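Local coordinates for DNA-binding protein reb1 (Schizosaccharomyces pombe, PDB 5EYB) that binds specific DNA sites, including replication fork barriers in the ribosomal DNA spacer, and helps terminate transcription by RNA polymerase I, at residues A12-M26 / E63-L76. Residues are numbered along the deposited sequence; the frame is centred on the assembly and turned at random. Where two conformers were deposited one is given.
Sequences ARWTAEHWDYLERRM and EMPSFTRRTILRHL. With nucleotides of chain B; nucleotides of chain C.
With chi1 at -154°, Trp14 swings its indole beside its own carbonyl carbon, presenting one face to His75 and the CE3/CZ3 edge to Phe67; His75, with CG trans to its carbonyl carbon (chi1 -69°), leans its imidazole over that indole face, tilted, with ND1 above the centre. His75 CB lies 4.0 Å from the centroid of the Trp14 six-membered ring, a CH-pi contact, while CB of His18 lies against the opposite face. Phe67 receives the indole edge on its own face, Trp14 CE3 standing 3.7 Å from Phe67 CE2, and through CE2 meets the face of His18 in an offset edge-to-face pair, planes at 86°. In this Myb-associated domain, of the helix-turn-helix clan, the aromatic cluster, with Trp19 as fifth member, joins the start of helix 16-32 and the loop before it to helix 69-79 and its preceding loop. Helix 69-79 lies against the DNA: His75 NE2 donates to OP1 of DA17 of chain B at 3.1 Å, so a single imidazole joins the aromatic core to a DNA phosphate, and Thr68 N and OG1 both grip OP2 of DT18 of chain B. At the far rim of the indole, Met64 SD sits obliquely, 3.9 Å from Trp14 CH2, and also beside Tyr21; farther along helix 16-32, Met26 CE meets Leu76 CD1 at 3.6 Å.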
# COMPACT_ATOMS: atom_id res chain seq x y z
N ALA A 12 -10.87 -12.99 -2.97
CA ALA A 12 -10.56 -11.67 -2.42
C ALA A 12 -9.16 -11.64 -1.82
O ALA A 12 -8.39 -10.70 -2.04
CB ALA A 12 -11.59 -11.27 -1.38
N ARG A 13 -8.83 -12.68 -1.05
CA ARG A 13 -7.50 -12.81 -0.46
C ARG A 13 -7.01 -14.24 -0.52
O ARG A 13 -7.80 -15.18 -0.62
CB ARG A 13 -7.51 -12.34 0.99
CG ARG A 13 -7.63 -10.84 1.16
CD ARG A 13 -7.52 -10.47 2.62
NE ARG A 13 -6.20 -10.79 3.17
CZ ARG A 13 -5.17 -9.94 3.17
NH1 ARG A 13 -4.01 -10.31 3.69
NH2 ARG A 13 -5.31 -8.73 2.66
N TRP A 14 -5.70 -14.42 -0.44
CA TRP A 14 -5.10 -15.74 -0.50
C TRP A 14 -5.33 -16.48 0.82
O TRP A 14 -4.68 -16.18 1.82
CB TRP A 14 -3.61 -15.65 -0.82
CG TRP A 14 -3.07 -16.88 -1.48
CD1 TRP A 14 -2.65 -18.02 -0.87
CD2 TRP A 14 -2.87 -17.08 -2.89
NE1 TRP A 14 -2.21 -18.92 -1.80
CE2 TRP A 14 -2.34 -18.38 -3.05
CE3 TRP A 14 -3.11 -16.30 -4.02
CZ2 TRP A 14 -2.02 -18.90 -4.30
CZ3 TRP A 14 -2.80 -16.83 -5.27
CH2 TRP A 14 -2.26 -18.12 -5.39
N THR A 15 -6.26 -17.42 0.81
CA THR A 15 -6.64 -18.15 2.01
C THR A 15 -6.00 -19.53 2.05
O THR A 15 -5.16 -19.85 1.21
CB THR A 15 -8.17 -18.30 2.12
N ALA A 16 -6.39 -20.34 3.03
CA ALA A 16 -5.86 -21.69 3.16
C ALA A 16 -6.29 -22.57 1.99
O ALA A 16 -5.56 -23.48 1.59
CB ALA A 16 -6.31 -22.31 4.48
N GLU A 17 -7.47 -22.29 1.46
CA GLU A 17 -8.01 -23.06 0.34
C GLU A 17 -7.15 -22.87 -0.90
O GLU A 17 -6.88 -23.82 -1.63
CB GLU A 17 -9.46 -22.67 0.06
N HIS A 18 -6.72 -21.63 -1.13
CA HIS A 18 -5.91 -21.29 -2.29
C HIS A 18 -4.56 -21.99 -2.26
O HIS A 18 -4.02 -22.36 -3.31
CB HIS A 18 -5.73 -19.78 -2.38
CG HIS A 18 -6.99 -19.04 -2.69
ND1 HIS A 18 -7.25 -17.78 -2.21
CD2 HIS A 18 -8.07 -19.40 -3.42
CE1 HIS A 18 -8.44 -17.38 -2.64
NE2 HIS A 18 -8.96 -18.35 -3.37
N TRP A 19 -4.00 -22.16 -1.07
CA TRP A 19 -2.75 -22.89 -0.93
C TRP A 19 -2.97 -24.37 -1.19
O TRP A 19 -2.15 -25.03 -1.84
CB TRP A 19 -2.15 -22.68 0.47
CG TRP A 19 -1.46 -21.36 0.65
CD1 TRP A 19 -1.87 -20.33 1.44
CD2 TRP A 19 -0.25 -20.94 0.02
NE1 TRP A 19 -0.98 -19.29 1.34
CE2 TRP A 19 0.02 -19.63 0.48
CE3 TRP A 19 0.64 -21.53 -0.88
CZ2 TRP A 19 1.14 -18.91 0.07
CZ3 TRP A 19 1.75 -20.81 -1.29
CH2 TRP A 19 1.99 -19.52 -0.82
N ASP A 20 -4.07 -24.90 -0.67
CA ASP A 20 -4.40 -26.31 -0.85
C ASP A 20 -4.65 -26.63 -2.32
O ASP A 20 -4.30 -27.70 -2.79
CB ASP A 20 -5.61 -26.70 -0.01
CG ASP A 20 -5.30 -26.77 1.47
OD1 ASP A 20 -4.12 -27.02 1.82
OD2 ASP A 20 -6.22 -26.59 2.30
N TYR A 21 -5.26 -25.69 -3.03
CA TYR A 21 -5.51 -25.86 -4.45
C TYR A 21 -4.20 -25.90 -5.23
O TYR A 21 -4.00 -26.75 -6.10
CB TYR A 21 -6.40 -24.74 -4.99
CG TYR A 21 -6.59 -24.79 -6.49
CD1 TYR A 21 -7.42 -25.74 -7.07
CD2 TYR A 21 -5.92 -23.90 -7.33
CE1 TYR A 21 -7.59 -25.80 -8.44
CE2 TYR A 21 -6.09 -23.95 -8.70
CZ TYR A 21 -6.92 -24.90 -9.25
OH TYR A 21 -7.09 -24.96 -10.61
N LEU A 22 -3.30 -24.98 -4.90
CA LEU A 22 -2.01 -24.89 -5.57
C LEU A 22 -1.20 -26.16 -5.37
O LEU A 22 -0.68 -26.73 -6.32
CB LEU A 22 -1.22 -23.69 -5.05
CG LEU A 22 -0.01 -23.28 -5.88
CD1 LEU A 22 -0.47 -22.84 -7.27
CD2 LEU A 22 0.78 -22.17 -5.20
N GLU A 23 -1.11 -26.61 -4.12
CA GLU A 23 -0.36 -27.80 -3.78
C GLU A 23 -0.91 -29.04 -4.48
O GLU A 23 -0.15 -29.87 -4.98
CB GLU A 23 -0.36 -28.02 -2.26
N ARG A 24 -2.23 -29.16 -4.53
CA ARG A 24 -2.89 -30.28 -5.19
C ARG A 24 -2.64 -30.25 -6.69
O ARG A 24 -2.32 -31.28 -7.30
CB ARG A 24 -4.39 -30.28 -4.91
CG ARG A 24 -5.15 -31.41 -5.60
CD ARG A 24 -6.64 -31.12 -5.71
NE ARG A 24 -7.34 -32.12 -6.51
CZ ARG A 24 -8.62 -32.04 -6.88
NH1 ARG A 24 -9.35 -31.00 -6.52
NH2 ARG A 24 -9.16 -33.01 -7.61
N ARG A 25 -2.78 -29.07 -7.28
CA ARG A 25 -2.58 -28.90 -8.72
C ARG A 25 -1.12 -29.15 -9.08
O ARG A 25 -0.81 -29.54 -10.21
CB ARG A 25 -3.00 -27.49 -9.15
CG ARG A 25 -3.38 -27.38 -10.61
CD ARG A 25 -4.45 -28.39 -10.97
NE ARG A 25 -5.59 -28.31 -10.07
CZ ARG A 25 -6.56 -29.22 -10.01
NH1 ARG A 25 -6.51 -30.29 -10.79
NH2 ARG A 25 -7.57 -29.07 -9.16
N MET A 26 -0.23 -28.94 -8.12
CA MET A 26 1.19 -29.14 -8.32
C MET A 26 1.58 -30.61 -8.17
O MET A 26 2.47 -31.09 -8.86
CB MET A 26 1.99 -28.29 -7.33
CG MET A 26 3.17 -27.59 -7.94
SD MET A 26 2.67 -26.55 -9.32
CE MET A 26 1.40 -25.58 -8.54
N GLU A 63 -8.06 -20.26 -13.42
CA GLU A 63 -8.73 -20.94 -12.33
C GLU A 63 -8.77 -20.11 -11.05
O GLU A 63 -9.57 -20.37 -10.15
CB GLU A 63 -8.05 -22.29 -12.05
CG GLU A 63 -8.27 -23.33 -13.13
CD GLU A 63 -9.67 -23.90 -13.12
OE1 GLU A 63 -10.57 -23.28 -13.72
OE2 GLU A 63 -9.87 -24.97 -12.51
N MET A 64 -7.91 -19.10 -10.96
CA MET A 64 -7.90 -18.22 -9.80
C MET A 64 -8.03 -16.76 -10.20
O MET A 64 -7.10 -15.97 -10.03
CB MET A 64 -6.61 -18.43 -8.99
CG MET A 64 -6.54 -19.79 -8.31
SD MET A 64 -5.04 -20.03 -7.34
CE MET A 64 -3.87 -20.47 -8.62
N PRO A 65 -9.22 -16.38 -10.71
CA PRO A 65 -9.46 -15.05 -11.30
C PRO A 65 -9.30 -13.91 -10.30
O PRO A 65 -9.17 -12.76 -10.70
CB PRO A 65 -10.92 -15.14 -11.78
CG PRO A 65 -11.26 -16.60 -11.77
CD PRO A 65 -10.45 -17.18 -10.67
N SER A 66 -9.31 -14.24 -9.01
CA SER A 66 -9.24 -13.24 -7.97
C SER A 66 -7.84 -12.64 -7.85
O SER A 66 -7.61 -11.70 -7.10
CB SER A 66 -9.66 -13.84 -6.63
OG SER A 66 -10.92 -14.48 -6.74
N PHE A 67 -6.90 -13.20 -8.61
CA PHE A 67 -5.51 -12.78 -8.51
C PHE A 67 -4.85 -12.62 -9.88
O PHE A 67 -5.29 -13.22 -10.87
CB PHE A 67 -4.72 -13.79 -7.67
CG PHE A 67 -5.31 -14.01 -6.31
CD1 PHE A 67 -5.14 -13.07 -5.30
CD2 PHE A 67 -6.05 -15.15 -6.04
CE1 PHE A 67 -5.69 -13.26 -4.05
CE2 PHE A 67 -6.60 -15.35 -4.79
CZ PHE A 67 -6.42 -14.41 -3.80
N THR A 68 -3.80 -11.80 -9.93
CA THR A 68 -3.05 -11.57 -11.16
C THR A 68 -2.06 -12.71 -11.39
O THR A 68 -1.79 -13.50 -10.48
CB THR A 68 -2.28 -10.23 -11.11
OG1 THR A 68 -3.07 -9.26 -10.41
CG2 THR A 68 -1.97 -9.72 -12.51
N ARG A 69 -1.54 -12.82 -12.60
CA ARG A 69 -0.50 -13.78 -12.90
C ARG A 69 0.75 -13.50 -12.06
O ARG A 69 1.40 -14.42 -11.57
CB ARG A 69 -0.15 -13.75 -14.39
CG ARG A 69 0.95 -14.70 -14.79
CD ARG A 69 1.36 -14.47 -16.24
NE ARG A 69 2.44 -15.36 -16.64
CZ ARG A 69 2.26 -16.55 -17.19
NH1 ARG A 69 1.03 -17.01 -17.39
NH2 ARG A 69 3.30 -17.30 -17.53
N ARG A 70 1.07 -12.21 -11.88
CA ARG A 70 2.25 -11.80 -11.12
C ARG A 70 2.19 -12.31 -9.68
O ARG A 70 3.18 -12.81 -9.15
CB ARG A 70 2.40 -10.27 -11.15
CG ARG A 70 3.47 -9.69 -10.21
CD ARG A 70 4.87 -10.25 -10.47
NE ARG A 70 5.90 -9.56 -9.69
CZ ARG A 70 7.15 -9.99 -9.55
NH1 ARG A 70 7.54 -11.11 -10.13
NH2 ARG A 70 8.02 -9.30 -8.82
N THR A 71 1.03 -12.17 -9.05
CA THR A 71 0.90 -12.58 -7.66
C THR A 71 0.74 -14.09 -7.52
O THR A 71 1.14 -14.66 -6.50
CB THR A 71 -0.28 -11.88 -6.97
OG1 THR A 71 -0.30 -12.22 -5.58
CG2 THR A 71 -1.56 -12.33 -7.58
N ILE A 72 0.18 -14.75 -8.53
CA ILE A 72 0.07 -16.20 -8.51
C ILE A 72 1.46 -16.81 -8.60
O ILE A 72 1.78 -17.77 -7.90
CB ILE A 72 -0.81 -16.74 -9.65
CG1 ILE A 72 -2.29 -16.43 -9.38
CG2 ILE A 72 -0.64 -18.24 -9.80
CD1 ILE A 72 -3.22 -16.87 -10.48
N LEU A 73 2.30 -16.23 -9.46
CA LEU A 73 3.67 -16.69 -9.61
C LEU A 73 4.47 -16.46 -8.34
O LEU A 73 5.30 -17.29 -7.97
CB LEU A 73 4.35 -15.98 -10.79
CG LEU A 73 3.90 -16.40 -12.18
CD1 LEU A 73 4.74 -15.70 -13.23
CD2 LEU A 73 3.98 -17.91 -12.34
N ARG A 74 4.23 -15.33 -7.68
CA ARG A 74 4.91 -15.01 -6.43
C ARG A 74 4.62 -16.07 -5.37
O ARG A 74 5.53 -16.52 -4.67
CB ARG A 74 4.51 -13.63 -5.92
CG ARG A 74 5.19 -12.47 -6.63
CD ARG A 74 4.69 -11.15 -6.07
NE ARG A 74 5.26 -10.00 -6.77
CZ ARG A 74 5.01 -8.73 -6.45
NH1 ARG A 74 4.20 -8.46 -5.44
NH2 ARG A 74 5.57 -7.75 -7.13
N HIS A 75 3.37 -16.45 -5.25
CA HIS A 75 2.99 -17.55 -4.39
C HIS A 75 3.52 -18.88 -4.84
O HIS A 75 3.85 -19.70 -4.04
CB HIS A 75 1.49 -17.61 -4.21
CG HIS A 75 0.94 -16.48 -3.41
ND1 HIS A 75 0.12 -16.67 -2.33
CD2 HIS A 75 1.12 -15.15 -3.52
CE1 HIS A 75 -0.19 -15.50 -1.80
NE2 HIS A 75 0.40 -14.57 -2.51
N LEU A 76 3.52 -19.12 -6.13
CA LEU A 76 4.04 -20.38 -6.64
C LEU A 76 5.52 -20.55 -6.39
O LEU A 76 5.96 -21.59 -5.99
CB LEU A 76 3.75 -20.48 -8.13
CG LEU A 76 4.32 -21.69 -8.83
CD1 LEU A 76 3.79 -22.93 -8.17
CD2 LEU A 76 3.92 -21.67 -10.28
P DT B 18 -4.26 -9.04 -7.33
OP1 DT B 18 -5.63 -9.56 -7.57
OP2 DT B 18 -3.10 -9.82 -7.77
O5' DT B 18 -4.11 -7.60 -7.99
C5' DT B 18 -4.63 -6.47 -7.32
C4' DT B 18 -4.37 -5.21 -8.12
O4' DT B 18 -3.16 -4.57 -7.64
C3' DT B 18 -4.18 -5.43 -9.62
O3' DT B 18 -4.93 -4.48 -10.32
C2' DT B 18 -2.68 -5.22 -9.81
C1' DT B 18 -2.39 -4.18 -8.75
N1 DT B 18 -0.96 -4.13 -8.34
C2 DT B 18 -0.35 -2.91 -8.19
O2 DT B 18 -0.92 -1.85 -8.36
N3 DT B 18 0.97 -2.98 -7.81
C4 DT B 18 1.71 -4.12 -7.58
O4 DT B 18 2.89 -4.08 -7.25
C5 DT B 18 1.01 -5.37 -7.77
C7 DT B 18 1.72 -6.67 -7.55
C6 DT B 18 -0.28 -5.31 -8.13
P DG C 6 5.91 -14.27 -17.03
OP1 DG C 6 6.20 -15.69 -16.76
OP2 DG C 6 4.67 -13.67 -16.47
O5' DG C 6 7.15 -13.39 -16.55
C5' DG C 6 8.38 -13.48 -17.25
C4' DG C 6 9.12 -12.15 -17.23
O4' DG C 6 8.41 -11.18 -18.06
C3' DG C 6 9.27 -11.50 -15.85
O3' DG C 6 10.61 -11.05 -15.68
C2' DG C 6 8.29 -10.33 -15.90
C1' DG C 6 8.33 -9.96 -17.37
N9 DG C 6 7.14 -9.25 -17.83
C8 DG C 6 5.87 -9.76 -17.98
N7 DG C 6 5.01 -8.89 -18.41
C5 DG C 6 5.75 -7.72 -18.56
C6 DG C 6 5.35 -6.43 -18.99
O6 DG C 6 4.23 -6.06 -19.35
N1 DG C 6 6.42 -5.54 -18.99
C2 DG C 6 7.70 -5.84 -18.62
N2 DG C 6 8.59 -4.85 -18.68
N3 DG C 6 8.09 -7.04 -18.20
C4 DG C 6 7.06 -7.93 -18.20
P DA B 17 -0.37 -10.86 -2.10
OP1 DA B 17 -1.24 -12.04 -1.92
OP2 DA B 17 0.98 -11.01 -2.67
O5' DA B 17 -1.17 -9.79 -2.97
C5' DA B 17 -2.48 -9.45 -2.61
C4' DA B 17 -3.08 -8.50 -3.62
O4' DA B 17 -2.46 -7.20 -3.49
C3' DA B 17 -2.91 -8.92 -5.08
O3' DA B 17 -4.14 -8.74 -5.76
C2' DA B 17 -1.82 -7.97 -5.60
C1' DA B 17 -2.03 -6.73 -4.75
N9 DA B 17 -0.82 -5.94 -4.54
C8 DA B 17 0.43 -6.40 -4.20
N7 DA B 17 1.33 -5.45 -4.06
C5 DA B 17 0.62 -4.29 -4.32
C6 DA B 17 1.00 -2.93 -4.35
N6 DA B 17 2.24 -2.50 -4.09
N1 DA B 17 0.05 -2.02 -4.64
C2 DA B 17 -1.20 -2.45 -4.90
N3 DA B 17 -1.67 -3.70 -4.91
C4 DA B 17 -0.70 -4.57 -4.61